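Local coordinates for sesquisabinene B synthase 2 (Santalum album, PDB 6A2D) that catalyses the magnesium-dependent cyclisation of farnesyl diphosphate to the sesquiterpene sesquisabinene B, as a class I plant terpene synthase of the Tpsb subfamily, at the 6R2 site. Residues are numbered along the deposited sequence; one frame, centred on the assembly and turned at random.

The 6R2 site. Residues 285, 288-289, 292, 305, 309, 312-313, 316, 320, 417, 419, 422, 457, 460, 476, 536. With 6R2 ([bis(chloranyl)-[oxidanyl-[(2~{E},6~{E})-3,7,11-trimethyldodeca-2,6,10-trienoxy]phosphoryl]methyl]phosphonic acid), chain D; MG (magnesium ion), chain B; MG (magnesium ion), chain C.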
# COMPACT_ATOMS: atom_id res chain seq x y z
N SER A 285 -1.19 7.07 -16.51
CA SER A 285 -0.34 7.90 -15.62
C SER A 285 1.03 7.21 -15.47
O SER A 285 2.07 7.88 -15.63
CB SER A 285 -0.98 8.12 -14.29
OG SER A 285 -0.03 8.73 -13.41
N TYR A 288 3.24 7.45 -18.58
CA TYR A 288 3.74 8.84 -18.63
C TYR A 288 4.90 8.98 -17.65
O TYR A 288 5.92 9.52 -18.02
CB TYR A 288 2.63 9.82 -18.27
CG TYR A 288 2.51 11.03 -19.14
CD1 TYR A 288 3.54 11.95 -19.22
CD2 TYR A 288 1.33 11.31 -19.79
CE1 TYR A 288 3.41 13.10 -19.96
CE2 TYR A 288 1.17 12.47 -20.52
CZ TYR A 288 2.21 13.37 -20.62
OH TYR A 288 2.07 14.54 -21.35
N ALA A 289 4.71 8.48 -16.43
CA ALA A 289 5.74 8.53 -15.38
C ALA A 289 7.05 7.92 -15.91
O ALA A 289 8.11 8.47 -15.61
CB ALA A 289 5.23 7.85 -14.13
N MET A 292 8.83 10.43 -17.68
CA MET A 292 9.39 11.45 -16.76
C MET A 292 10.64 10.88 -16.05
O MET A 292 11.62 11.62 -15.90
CB MET A 292 8.35 11.85 -15.72
CG MET A 292 8.84 12.81 -14.68
SD MET A 292 7.50 13.09 -13.50
CE MET A 292 8.22 14.42 -12.57
N GLU A 305 4.60 9.80 -8.10
CA GLU A 305 4.22 10.67 -9.24
C GLU A 305 3.07 9.98 -9.99
O GLU A 305 2.16 10.69 -10.45
CB GLU A 305 5.39 10.93 -10.19
CG GLU A 305 6.50 11.76 -9.57
CD GLU A 305 6.06 13.15 -9.21
OE1 GLU A 305 5.60 13.89 -10.13
OE2 GLU A 305 6.24 13.51 -8.06
N GLY A 309 -0.55 11.48 -10.90
CA GLY A 309 -1.08 11.56 -12.28
C GLY A 309 -2.42 10.89 -12.44
O GLY A 309 -3.33 11.42 -13.16
N ILE A 312 -4.94 13.25 -10.89
CA ILE A 312 -5.13 14.42 -11.79
C ILE A 312 -6.08 14.02 -12.93
O ILE A 312 -7.03 14.76 -13.19
CB ILE A 312 -3.79 14.96 -12.30
CG1 ILE A 312 -3.03 15.67 -11.19
CG2 ILE A 312 -3.98 15.87 -13.49
CD1 ILE A 312 -1.59 15.94 -11.51
N THR A 313 -5.84 12.88 -13.60
CA THR A 313 -6.68 12.44 -14.72
C THR A 313 -8.11 12.23 -14.23
O THR A 313 -9.08 12.71 -14.91
CB THR A 313 -6.14 11.16 -15.36
OG1 THR A 313 -4.81 11.44 -15.76
CG2 THR A 313 -6.90 10.76 -16.60
N ASP A 316 -9.69 15.74 -13.01
CA ASP A 316 -9.99 16.49 -14.23
C ASP A 316 -11.33 15.98 -14.82
O ASP A 316 -12.17 16.82 -15.16
CB ASP A 316 -8.85 16.38 -15.21
CG ASP A 316 -9.17 17.15 -16.45
OD1 ASP A 316 -9.07 18.42 -16.41
OD2 ASP A 316 -9.58 16.51 -17.38
N ASP A 320 -14.69 17.87 -15.54
CA ASP A 320 -15.05 18.11 -16.97
C ASP A 320 -16.23 17.26 -17.43
O ASP A 320 -16.89 17.72 -18.32
CB ASP A 320 -13.89 17.87 -17.94
CG ASP A 320 -12.73 18.80 -17.68
OD1 ASP A 320 -12.95 19.84 -16.97
OD2 ASP A 320 -11.60 18.47 -18.11
N ILE A 417 -3.15 21.72 -16.64
CA ILE A 417 -2.63 20.46 -17.24
C ILE A 417 -2.07 19.57 -16.10
O ILE A 417 -2.01 18.33 -16.29
CB ILE A 417 -1.60 20.77 -18.36
CG1 ILE A 417 -1.24 19.53 -19.18
CG2 ILE A 417 -0.36 21.44 -17.85
CD1 ILE A 417 -2.33 19.12 -20.12
N PHE A 419 1.03 19.82 -14.48
CA PHE A 419 2.50 19.65 -14.38
C PHE A 419 3.11 20.50 -13.28
O PHE A 419 4.09 20.08 -12.68
CB PHE A 419 3.21 19.79 -15.73
CG PHE A 419 3.04 18.53 -16.55
CD1 PHE A 419 3.77 17.39 -16.25
CD2 PHE A 419 2.02 18.43 -17.46
CE1 PHE A 419 3.50 16.18 -16.88
CE2 PHE A 419 1.78 17.23 -18.12
CZ PHE A 419 2.52 16.11 -17.83
N LEU A 422 2.62 18.00 -10.50
CA LEU A 422 3.54 16.85 -10.66
C LEU A 422 4.97 17.28 -10.39
O LEU A 422 5.68 16.50 -9.73
CB LEU A 422 3.36 16.26 -12.06
CG LEU A 422 2.03 15.55 -12.24
CD1 LEU A 422 1.67 15.30 -13.70
CD2 LEU A 422 2.02 14.26 -11.45
N ARG A 457 1.24 21.79 -21.84
CA ARG A 457 -0.11 22.25 -22.20
C ARG A 457 -0.21 22.47 -23.69
O ARG A 457 -1.11 21.92 -24.31
CB ARG A 457 -0.47 23.55 -21.46
CG ARG A 457 -1.69 24.26 -22.00
CD ARG A 457 -2.89 23.35 -22.14
NE ARG A 457 -3.44 22.90 -20.87
CZ ARG A 457 -4.47 22.10 -20.75
NH1 ARG A 457 -5.02 21.59 -21.84
NH2 ARG A 457 -4.94 21.80 -19.55
N ASN A 460 -0.03 19.10 -25.63
CA ASN A 460 -1.32 18.39 -25.47
C ASN A 460 -2.37 19.04 -26.40
O ASN A 460 -3.07 18.28 -27.10
CB ASN A 460 -1.78 18.43 -24.03
CG ASN A 460 -2.84 17.41 -23.70
OD1 ASN A 460 -4.00 17.54 -24.11
ND2 ASN A 460 -2.46 16.45 -22.87
N LYS A 476 -8.98 26.00 -26.07
CA LYS A 476 -7.67 25.36 -26.34
C LYS A 476 -6.81 26.35 -27.11
O LYS A 476 -7.37 27.27 -27.68
CB LYS A 476 -7.87 24.02 -27.06
CG LYS A 476 -8.72 23.01 -26.31
CD LYS A 476 -7.98 22.20 -25.27
CE LYS A 476 -8.83 21.09 -24.68
NZ LYS A 476 -8.05 19.93 -24.21
N TYR A 536 1.33 12.57 -27.34
CA TYR A 536 0.37 13.43 -28.07
C TYR A 536 0.85 13.72 -29.48
O TYR A 536 0.79 14.87 -29.94
CB TYR A 536 0.12 14.69 -27.25
CG TYR A 536 -0.62 14.35 -25.99
CD1 TYR A 536 -1.98 14.05 -26.04
CD2 TYR A 536 0.04 14.20 -24.78
CE1 TYR A 536 -2.67 13.67 -24.90
CE2 TYR A 536 -0.64 13.82 -23.64
CZ TYR A 536 -2.00 13.56 -23.70
OH TYR A 536 -2.67 13.20 -22.57
OAG 6R2 D . -7.63 20.60 -20.21
PAY 6R2 D . -8.36 19.22 -20.39
OAH 6R2 D . -9.14 19.22 -21.84
OAE 6R2 D . -9.29 18.77 -19.25
CAX 6R2 D . -7.10 17.94 -20.52
CLJ 6R2 D . -6.33 17.91 -18.94
CLK 6R2 D . -5.89 18.34 -21.74
PAZ 6R2 D . -7.82 16.27 -20.89
OAI 6R2 D . -7.88 16.19 -22.49
OAF 6R2 D . -9.14 16.10 -20.15
OAT 6R2 D . -6.76 15.18 -20.30
CAQ 6R2 D . -5.77 14.53 -21.07
CAN 6R2 D . -4.47 15.20 -20.70
CAW 6R2 D . -3.38 14.49 -19.91
CAD 6R2 D . -3.48 12.98 -19.65
CAS 6R2 D . -2.05 15.22 -19.65
CAP 6R2 D . -1.80 15.26 -18.17
CAM 6R2 D . -1.21 13.88 -17.88
CAV 6R2 D . -1.21 13.28 -16.51
CAC 6R2 D . -1.89 14.01 -15.35
CAR 6R2 D . -0.69 11.90 -16.35
CAO 6R2 D . 0.38 11.85 -15.34
CAL 6R2 D . 1.66 12.35 -15.90
CAU 6R2 D . 2.98 12.06 -15.17
CAB 6R2 D . 3.14 11.16 -13.97
CAA 6R2 D . 4.24 12.66 -15.73
MG MG B . -9.93 19.83 -17.61
MG MG C . -10.49 17.18 -19.13
O HOH W 1 -8.43 21.16 -17.55
O HOH W 2 -10.89 21.26 -18.70
O HOH W 3 -10.74 20.68 -15.96
O HOH W 4 -11.44 17.68 -20.94
O HOH W 5 -11.72 15.49 -18.93
O HOH W 6 -8.47 13.96 -17.86
O HOH W 7 -6.02 16.02 -24.30
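Helical backbone frames most of this terpene-cyclase active site: Gly309, Ile312, Thr313, Asp316 and Asp320 follow one another along helix 299-321, Gly309 itself keeping helical torsions, whereas Ile417, Lys476 and Tyr536 come from loops. The ligand 6R2, a dichloromethylene-bridged analogue of farnesyl diphosphate, places its diphosphonate at the metals and its farnesyl chain among apolar side chains. Asp316 and Asp320 belong to the aspartate-rich DDxxD motif. In Asp316, CG lies anti to the backbone N (chi1 -180°) and the carboxylate bridges the ions, OD1 to MG of chain B and OD2 to MG of chain C. Asp320 has CG beside its backbone N (chi1 -62°) and bridges through OD2 alone, 2.0 Å from MG of chain C and 2.2 Å from MG of chain B; its OD1 meets water 3, a ligand of the latter ion. The terminal phosphonate oxygen OAE also joins both ions, each in a near-octahedral shell, an arrangement likely to draw charge from the natural leaving group. Arg457, bent at chi2 and chi3, grips 6R2 OAG end-on with NH1 and NH2, the latter at 3.0 Å; OAG lies near the guanidinium plane, and Ile417 CD1 sits over one face. The poorly ordered Lys476 forms a salt bridge to OAH. Along the chain, Tyr288 lays a face of its ring over the distal isoprenoid, its CG 3.6 Å from 6R2 CAL, while Leu422 CD1 packs against 6R2 CAL at 3.7 Å. Gly309 CA lies 3.4 Å from 6R2 CAO, an approach that the absence of a side chain probably allows. The Gly309 carbonyl O accepts Thr313 OG1 at 3.0 Å, the donor 32° out of the carbonyl plane.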